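Local coordinates for protein MGS-MChE2 (Uncultured bacterium, PDB 5JD6) that probably hydrolyses carboxylic esters, as an alpha/beta hydrolase recovered from the metagenome of lagoon sediments, at residues Tyr13-Glu18 and Asp78-Glu83; Thr64-Phe69 and Ala97-Lys102. One frame throughout, in Å; residues are numbered along the deposited sequence.

Contact 1 of 2, residues Tyr13-Glu18 and Asp78-Glu83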
loop_
_atom_site.group_PDB
_atom_site.type_symbol
_atom_site.label_atom_id
_atom_site.label_comp_id
_atom_site.label_asym_id
_atom_site.label_seq_id
_atom_site.Cartn_x
_atom_site.Cartn_y
_atom_site.Cartn_z
ATOM N N TYR A 13 3.969 -11.764 8.793
ATOM C CA TYR A 13 4.054 -11.371 7.388
ATOM C C TYR A 13 4.229 -12.552 6.438
ATOM O O TYR A 13 4.756 -13.598 6.816
ATOM C CB TYR A 13 5.205 -10.379 7.192
ATOM C CG TYR A 13 6.578 -10.943 7.492
ATOM C CD1 TYR A 13 7.029 -11.069 8.802
ATOM C CD2 TYR A 13 7.427 -11.337 6.467
ATOM C CE1 TYR A 13 8.282 -11.581 9.080
ATOM C CE2 TYR A 13 8.682 -11.848 6.735
ATOM C CZ TYR A 13 9.105 -11.968 8.044
ATOM O OH TYR A 13 10.356 -12.479 8.317
ATOM N N LEU A 14 3.772 -12.374 5.201
ATOM C CA LEU A 14 4.036 -13.338 4.140
ATOM C C LEU A 14 5.357 -13.010 3.461
ATOM O O LEU A 14 5.698 -11.841 3.278
ATOM C CB LEU A 14 2.912 -13.353 3.102
ATOM C CG LEU A 14 1.571 -13.985 3.475
ATOM C CD1 LEU A 14 0.705 -14.139 2.234
ATOM C CD2 LEU A 14 1.766 -15.326 4.163
ATOM N N GLU A 15 6.095 -14.046 3.082
ATOM C CA GLU A 15 7.386 -13.861 2.441
ATOM C C GLU A 15 7.557 -14.845 1.291
ATOM O O GLU A 15 7.334 -16.044 1.448
ATOM C CB GLU A 15 8.515 -14.025 3.462
ATOM C CG GLU A 15 9.893 -13.642 2.952
ATOM C CD GLU A 15 10.943 -13.670 4.050
ATOM O OE1 GLU A 15 10.565 -13.795 5.233
ATOM O OE2 GLU A 15 12.146 -13.570 3.735
ATOM N N LYS A 16 7.939 -14.324 0.130
ATOM C CA LYS A 16 8.194 -15.154 -1.038
ATOM C C LYS A 16 9.134 -14.422 -1.984
ATOM O O LYS A 16 8.950 -13.235 -2.254
ATOM C CB LYS A 16 6.889 -15.512 -1.753
ATOM C CG LYS A 16 7.041 -16.581 -2.829
ATOM C CD LYS A 16 5.753 -16.744 -3.619
ATOM C CE LYS A 16 5.745 -18.026 -4.436
ATOM N NZ LYS A 16 6.768 -18.013 -5.517
ATOM N N GLY A 17 10.140 -15.130 -2.485
ATOM C CA GLY A 17 11.118 -14.524 -3.367
ATOM C C GLY A 17 12.433 -14.293 -2.658
ATOM O O GLY A 17 12.546 -14.539 -1.458
ATOM N N GLU A 18 13.432 -13.818 -3.397
ATOM C CA GLU A 18 14.782 -13.710 -2.856
ATOM C C GLU A 18 15.461 -12.374 -3.159
ATOM O O GLU A 18 16.216 -11.858 -2.334
ATOM C CB GLU A 18 15.647 -14.857 -3.391
ATOM C CG GLU A 18 14.944 -16.206 -3.406
ATOM C CD GLU A 18 15.727 -17.276 -4.133
ATOM O OE1 GLU A 18 16.531 -16.931 -5.024
ATOM O OE2 GLU A 18 15.527 -18.467 -3.817
ATOM N N ASP A 78 13.424 -1.806 9.085
ATOM C CA ASP A 78 14.633 -1.760 9.903
ATOM C C ASP A 78 14.929 -3.127 10.509
ATOM O O ASP A 78 16.074 -3.576 10.513
ATOM C CB ASP A 78 14.504 -0.713 11.012
ATOM C CG ASP A 78 14.447 0.704 10.475
ATOM O OD1 ASP A 78 14.913 0.930 9.338
ATOM O OD2 ASP A 78 13.939 1.593 11.192
ATOM N N PHE A 79 13.888 -3.779 11.019
ATOM C CA PHE A 79 14.013 -5.130 11.553
ATOM C C PHE A 79 14.567 -6.087 10.504
ATOM O O PHE A 79 15.411 -6.933 10.802
ATOM C CB PHE A 79 12.660 -5.639 12.058
ATOM C CG PHE A 79 12.533 -7.133 12.029
ATOM C CD1 PHE A 79 13.281 -7.917 12.887
ATOM C CD2 PHE A 79 11.660 -7.754 11.150
ATOM C CE1 PHE A 79 13.181 -9.288 12.856
ATOM C CE2 PHE A 79 11.546 -9.133 11.125
ATOM C CZ PHE A 79 12.306 -9.901 11.984
ATOM N N LYS A 80 14.083 -5.948 9.277
ATOM C CA LYS A 80 14.539 -6.781 8.174
ATOM C C LYS A 80 15.972 -6.439 7.771
ATOM O O LYS A 80 16.667 -7.256 7.171
ATOM C CB LYS A 80 13.601 -6.635 6.977
ATOM C CG LYS A 80 12.480 -7.655 6.957
ATOM C CD LYS A 80 13.054 -9.056 6.841
ATOM C CE LYS A 80 11.973 -10.112 6.924
ATOM N NZ LYS A 80 12.548 -11.484 6.844
ATOM N N GLY A 81 16.405 -5.227 8.106
ATOM C CA GLY A 81 17.767 -4.806 7.836
ATOM C C GLY A 81 17.987 -4.313 6.417
ATOM O O GLY A 81 19.107 -4.339 5.910
ATOM N N TYR A 82 16.913 -3.863 5.776
ATOM C CA TYR A 82 17.002 -3.326 4.423
ATOM C C TYR A 82 17.406 -1.858 4.444
ATOM O O TYR A 82 16.897 -1.075 5.246
ATOM C CB TYR A 82 15.668 -3.485 3.692
ATOM C CG TYR A 82 15.242 -4.918 3.486
ATOM C CD1 TYR A 82 16.157 -5.886 3.099
ATOM C CD2 TYR A 82 13.922 -5.304 3.681
ATOM C CE1 TYR A 82 15.770 -7.198 2.910
ATOM C CE2 TYR A 82 13.526 -6.614 3.494
ATOM C CZ TYR A 82 14.455 -7.556 3.110
ATOM O OH TYR A 82 14.066 -8.861 2.924
ATOM N N GLU A 83 18.323 -1.491 3.556
ATOM C CA GLU A 83 18.740 -0.101 3.414
ATOM C C GLU A 83 17.718 0.658 2.582
ATOM O O GLU A 83 17.561 1.872 2.720
ATOM C CB GLU A 83 20.124 -0.016 2.770
ATOM C CG GLU A 83 20.986 -1.246 3.001
ATOM C CD GLU A 83 22.249 -1.237 2.162
ATOM O OE1 GLU A 83 22.137 -1.143 0.922
ATOM O OE2 GLU A 83 23.351 -1.326 2.743
#
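Tyr-13 holds CG between its backbone N and carbonyl carbon (chi1 64°), which turns the ring from strand 11-16 toward helix 66-80, where Lys-80, bent at chi2 (-62°) and extended beyond it, sends its ammonium to meet the phenol. The two side chains come from opposite directions, and Lys-80 NZ donates a hydrogen bond to Tyr-13 OH over 2.8 Å. The last methylene follows the nitrogen in: Lys-80 CE approaches the ring obliquely, 3.6 Å from Tyr-13 CZ. Two residues along the strand, Glu-15 reaches out as an extended chain and forms a salt bridge in which Lys-80 NZ gives Glu-15 OE1 a long, weak hydrogen bond (3.4 Å). Phenol oxygen and carboxylate thus share one ammonium, which is likely to favour the ionised form of Glu-15. A phenylalanine in place of Tyr-13 would probably leave Lys-80 NZ without its shorter bond and set the ammonium freer to swing about Glu-15. Leu-50 of strand 47-52 touches Tyr-13, Glu-15 and Lys-80, while Phe-76 meets the Tyr-13 ring edge-to-face. Just past Lys-80, Gly-81 with its positive phi is the C-prime residue of a Schellman motif ending the helix. A lysine shared by a tyrosine and a glutamate therefore joins the C-terminal end of helix 66-80 to strand 11-16, near the antiparallel margin of the alpha/beta hydrolase sheet.

Contact 2 of 2, residues Thr64-Phe69 and Ala97-Lys102; sequences TSVGTF and ALLATK
Leu-99 points from helix 92-103 at the first turn of the helix that begins with Val-66, and one of its methyls, CD2, does the touching. The Val-66 and Leu-99 side chains cross obliquely, and only one methyl of each meets the other: Leu-99 CD2 lies 3.6 Å from Val-66 CG1. The same methyl rests at 3.6 Å from Gly-67 CA, straddling the valine branch and the bare backbone beside it. Val-66 has CG1 anti to its backbone N (chi1 177°), the rotation that presents this methyl to the leucine. Gly-67 CA and Leu-99 CA are the closest pair of CA atoms, 7.2 Å apart, and a side-chain carbon at Gly-67 would still have room. No hydrogen bond crosses here; the contact is small, apolar and buried. It is helix-to-helix packing within the alpha/beta hydrolase fold, 66-80 against 92-103, the second helix following the probable nucleophile elbow. Ser-65 is the N-cap that starts helix 66-80. Around the pair, Ile-96 one turn earlier on helix 92-103 touches both Val-66 and Phe-69, and Met-184 lies against Leu-99. Helix 169-181 contributes Ala-179 against Val-66 and Ser-178 OG as a hydrogen-bond partner of Val-66 N, while helix 92-103 touches strand 108-113 through Ala-97 and Leu-98 and the start of helix 66-80 through Leu-99.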
loop_
_atom_site.group_PDB
_atom_site.type_symbol
_atom_site.label_atom_id
_atom_site.label_comp_id
_atom_site.label_asym_id
_atom_site.label_seq_id
_atom_site.Cartn_x
_atom_site.Cartn_y
_atom_site.Cartn_z
ATOM N N THR A 64 -3.759 4.858 17.610
ATOM C CA THR A 64 -4.200 4.411 16.302
ATOM C C THR A 64 -4.267 5.572 15.320
ATOM O O THR A 64 -5.271 6.279 15.242
ATOM C CB THR A 64 -5.578 3.733 16.393
ATOM O OG1 THR A 64 -5.555 2.740 17.426
ATOM C CG2 THR A 64 -5.936 3.076 15.077
ATOM N N SER A 65 -3.184 5.764 14.576
ATOM C CA SER A 65 -3.116 6.819 13.578
ATOM C C SER A 65 -2.308 6.357 12.372
ATOM O O SER A 65 -1.582 5.366 12.442
ATOM C CB SER A 65 -2.503 8.088 14.174
ATOM O OG SER A 65 -1.205 7.838 14.685
ATOM N N VAL A 66 -2.446 7.080 11.266
ATOM C CA VAL A 66 -1.711 6.773 10.047
ATOM C C VAL A 66 -0.211 6.918 10.290
ATOM O O VAL A 66 0.597 6.164 9.742
ATOM C CB VAL A 66 -2.164 7.683 8.886
ATOM C CG1 VAL A 66 -1.342 7.425 7.635
ATOM C CG2 VAL A 66 -3.637 7.461 8.601
ATOM N N GLY A 67 0.154 7.878 11.136
ATOM C CA GLY A 67 1.541 8.088 11.509
ATOM C C GLY A 67 2.134 6.901 12.244
ATOM O O GLY A 67 3.299 6.557 12.047
ATOM N N THR A 68 1.326 6.272 13.093
ATOM C CA THR A 68 1.756 5.095 13.842
ATOM C C THR A 68 2.015 3.909 12.917
ATOM O O THR A 68 3.013 3.201 13.060
ATOM C CB THR A 68 0.711 4.692 14.898
ATOM O OG1 THR A 68 0.645 5.701 15.915
ATOM C CG2 THR A 68 1.081 3.365 15.540
ATOM N N PHE A 69 1.111 3.700 11.965
ATOM C CA PHE A 69 1.245 2.607 11.010
ATOM C C PHE A 69 2.485 2.797 10.142
ATOM O O PHE A 69 3.183 1.835 9.821
ATOM C CB PHE A 69 -0.005 2.503 10.137
ATOM C CG PHE A 69 -1.277 2.320 10.917
ATOM C CD1 PHE A 69 -1.287 1.574 12.085
ATOM C CD2 PHE A 69 -2.459 2.901 10.488
ATOM C CE1 PHE A 69 -2.455 1.406 12.807
ATOM C CE2 PHE A 69 -3.630 2.737 11.206
ATOM C CZ PHE A 69 -3.627 1.988 12.367
ATOM N N ALA A 97 1.934 4.026 2.932
ATOM C CA ALA A 97 3.145 4.006 2.123
ATOM C C ALA A 97 3.600 5.421 1.779
ATOM O O ALA A 97 4.784 5.741 1.880
ATOM C CB ALA A 97 2.920 3.198 0.855
ATOM N N LEU A 98 2.648 6.260 1.377
ATOM C CA LEU A 98 2.929 7.658 1.065
ATOM C C LEU A 98 3.543 8.388 2.253
ATOM O O LEU A 98 4.573 9.048 2.121
ATOM C CB LEU A 98 1.651 8.373 0.623
ATOM C CG LEU A 98 1.293 8.276 -0.859
ATOM C CD1 LEU A 98 -0.209 8.390 -1.053
ATOM C CD2 LEU A 98 2.018 9.352 -1.654
ATOM N N LEU A 99 2.906 8.265 3.414
ATOM C CA LEU A 99 3.384 8.934 4.616
ATOM C C LEU A 99 4.767 8.427 5.004
ATOM O O LEU A 99 5.618 9.199 5.444
ATOM C CB LEU A 99 2.403 8.737 5.772
ATOM C CG LEU A 99 2.747 9.498 7.055
ATOM C CD1 LEU A 99 2.989 10.970 6.761
ATOM C CD2 LEU A 99 1.647 9.338 8.087
ATOM N N ALA A 100 4.987 7.128 4.828
ATOM C CA ALA A 100 6.278 6.523 5.131
ATOM C C ALA A 100 7.372 7.069 4.215
ATOM O O ALA A 100 8.493 7.318 4.658
ATOM C CB ALA A 100 6.195 5.013 5.012
ATOM N N THR A 101 7.039 7.251 2.941
ATOM C CA THR A 101 7.981 7.815 1.978
ATOM C C THR A 101 8.274 9.280 2.298
ATOM O O THR A 101 9.366 9.779 2.029
ATOM C CB THR A 101 7.452 7.709 0.535
ATOM O OG1 THR A 101 6.150 8.297 0.460
ATOM C CG2 THR A 101 7.360 6.257 0.106
ATOM N N LYS A 102 7.288 9.962 2.871
ATOM C CA LYS A 102 7.459 11.344 3.302
ATOM C C LYS A 102 8.345 11.429 4.543
ATOM O O LYS A 102 9.250 12.261 4.618
ATOM C CB LYS A 102 6.101 11.987 3.587
ATOM C CG LYS A 102 6.189 13.305 4.336
ATOM C CD LYS A 102 4.845 13.688 4.932
ATOM C CE LYS A 102 5.008 14.717 6.040
ATOM N NZ LYS A 102 3.827 14.750 6.947
#

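Overall arrangement
From the N terminus, strand 11-16 supplies the first half of contact 1, and the chain then runs through strands 20-25 and 47-52 before helix 66-80 begins. The start of that helix enters contact 2, its far end closes the 59-residue span of contact 1, and helix 92-103, reached through strand 85-91, closes the 27-residue span of contact 2. The segments alternate, so the two closures cross. Their centres lie about 19 Å apart and they do not touch. Helix 66-80 is thus joined at its C-terminal end to the antiparallel strand 11-16 and at its N-terminal end to the helix following the probable nucleophile elbow.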